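Local coordinates for DNA replication licensing factor MCM related protein (Thermoplasma acidophilum, PDB 4ME3) that probably acts as an ATP-driven replicative helicase that binds and unwinds DNA, here represented by its N-terminal, zinc-binding portion, at residues A[145-150]-A[170-175]. Sequence-based numbering, arbitrary orientation.
Sequences FECSSC and DHCGLS. With ZN (zinc ion), chain B.
His171 meets Cys150 through its CB, 3.9 Å from Cys150 SG, not through a face of its imidazole; its ring NE2 makes a weak hydrogen bond to Leu153 O. The ring of Phe145, on the strand before the site, packs on Phe183 and Leu185. Between the segments sits a zinc ion, bound by Cys147 SG, Cys150 SG and Cys172 SG at 2.3 Å each. The angles between these three sulfurs at the metal are near tetrahedral, and Cys169 supplies the fourth thiolate. Two CxxC pairs thus clasp the metal, one running from the end of strand 123-147 into the turn that follows, the other in the loop before helix 176-179; this is the Cys4 zinc site of the MCM N-terminal region, far out from the centre of the chain. In Cys150 and Cys172, chi1 of 69° and 76° sets SG between the backbone N and the carbonyl carbon and turns it onto the zinc, leaving Cys172 CB 3.8 Å from Cys150 SG. Cys147 SG, anti to its backbone N, accepts a hydrogen bond from Ser149 N at 3.3 Å. A second, straighter one comes from Cys150 N; these two N-H groups would offset part of the thiolate charge. Leu174 N reaches Cys172 SG in a weak bond of 3.6 Å. Beside the metal site, Leu174 CD1 touches Ser149, 3.6 Å from its OG.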
loop_
_atom_site.group_PDB
_atom_site.type_symbol
_atom_site.label_atom_id
_atom_site.label_comp_id
_atom_site.label_asym_id
_atom_site.label_seq_id
_atom_site.Cartn_x
_atom_site.Cartn_y
_atom_site.Cartn_z
ATOM N N PHE A 145 8.153 0.304 19.097
ATOM C CA PHE A 145 7.607 0.116 20.438
ATOM C C PHE A 145 8.699 -0.313 21.411
ATOM O O PHE A 145 9.426 -1.271 21.155
ATOM C CB PHE A 145 6.494 -0.932 20.421
ATOM C CG PHE A 145 5.223 -0.462 19.773
ATOM C CD1 PHE A 145 4.276 0.236 20.502
ATOM C CD2 PHE A 145 4.973 -0.723 18.437
ATOM C CE1 PHE A 145 3.105 0.667 19.910
ATOM C CE2 PHE A 145 3.803 -0.296 17.842
ATOM C CZ PHE A 145 2.870 0.402 18.580
ATOM N N GLU A 146 8.806 0.392 22.533
ATOM C CA GLU A 146 9.828 0.082 23.527
ATOM C C GLU A 146 9.283 -0.823 24.627
ATOM O O GLU A 146 8.267 -0.515 25.256
ATOM C CB GLU A 146 10.393 1.368 24.134
ATOM C CG GLU A 146 11.411 1.123 25.237
ATOM C CD GLU A 146 12.014 2.406 25.774
ATOM O OE1 GLU A 146 11.705 3.489 25.232
ATOM O OE2 GLU A 146 12.799 2.331 26.743
ATOM N N CYS A 147 9.971 -1.940 24.851
ATOM C CA CYS A 147 9.570 -2.920 25.855
ATOM C C CYS A 147 9.799 -2.386 27.264
ATOM O O CYS A 147 10.878 -1.889 27.577
ATOM C CB CYS A 147 10.363 -4.217 25.662
ATOM S SG CYS A 147 10.060 -5.470 26.933
ATOM N N SER A 148 8.785 -2.495 28.115
ATOM C CA SER A 148 8.890 -1.999 29.483
ATOM C C SER A 148 9.921 -2.781 30.295
ATOM O O SER A 148 10.403 -2.302 31.321
ATOM C CB SER A 148 7.526 -2.047 30.180
ATOM O OG SER A 148 6.983 -3.356 30.169
ATOM N N SER A 149 10.265 -3.979 29.830
ATOM C CA SER A 149 11.192 -4.838 30.559
ATOM C C SER A 149 12.643 -4.647 30.113
ATOM O O SER A 149 13.484 -4.213 30.900
ATOM C CB SER A 149 10.788 -6.306 30.406
ATOM O OG SER A 149 11.636 -7.144 31.173
ATOM N N CYS A 150 12.933 -4.969 28.856
ATOM C CA CYS A 150 14.302 -4.904 28.347
ATOM C C CYS A 150 14.588 -3.589 27.624
ATOM O O CYS A 150 15.732 -3.311 27.261
ATOM C CB CYS A 150 14.577 -6.079 27.404
ATOM S SG CYS A 150 13.688 -5.999 25.829
ATOM N N ASP A 170 10.217 -8.573 20.625
ATOM C CA ASP A 170 11.119 -9.229 19.681
ATOM C C ASP A 170 12.507 -9.458 20.266
ATOM O O ASP A 170 13.299 -10.217 19.706
ATOM C CB ASP A 170 11.255 -8.403 18.396
ATOM C CG ASP A 170 10.093 -8.605 17.443
ATOM O OD1 ASP A 170 9.304 -9.553 17.645
ATOM O OD2 ASP A 170 9.973 -7.815 16.484
ATOM N N HIS A 171 12.807 -8.805 21.384
ATOM C CA HIS A 171 14.152 -8.862 21.949
ATOM C C HIS A 171 14.269 -9.773 23.171
ATOM O O HIS A 171 15.282 -10.448 23.340
ATOM C CB HIS A 171 14.645 -7.454 22.292
ATOM C CG HIS A 171 14.944 -6.613 21.090
ATOM N ND1 HIS A 171 16.142 -6.685 20.413
ATOM C CD2 HIS A 171 14.199 -5.690 20.440
ATOM C CE1 HIS A 171 16.124 -5.838 19.399
ATOM N NE2 HIS A 171 14.955 -5.222 19.392
ATOM N N CYS A 172 13.246 -9.793 24.023
ATOM C CA CYS A 172 13.307 -10.595 25.246
ATOM C C CYS A 172 12.252 -11.705 25.304
ATOM O O CYS A 172 12.322 -12.584 26.160
ATOM C CB CYS A 172 13.201 -9.697 26.483
ATOM S SG CYS A 172 11.542 -9.093 26.856
ATOM N N GLY A 173 11.275 -11.662 24.405
ATOM C CA GLY A 173 10.317 -12.748 24.285
ATOM C C GLY A 173 9.167 -12.732 25.278
ATOM O O GLY A 173 8.290 -13.596 25.223
ATOM N N LEU A 174 9.160 -11.766 26.190
ATOM C CA LEU A 174 8.049 -11.625 27.124
ATOM C C LEU A 174 6.838 -11.060 26.389
ATOM O O LEU A 174 6.977 -10.473 25.316
ATOM C CB LEU A 174 8.436 -10.715 28.291
ATOM C CG LEU A 174 9.611 -11.198 29.145
ATOM C CD1 LEU A 174 9.939 -10.182 30.224
ATOM C CD2 LEU A 174 9.316 -12.557 29.765
ATOM N N SER A 175 5.652 -11.243 26.961
ATOM C CA SER A 175 4.424 -10.772 26.327
ATOM C C SER A 175 3.544 -10.010 27.312
ATOM O O SER A 175 3.721 -10.105 28.528
ATOM C CB SER A 175 3.640 -11.947 25.745
ATOM O OG SER A 175 3.035 -12.706 26.775
HETATM ZN ZN ZN B . 11.610 -6.940 25.977
#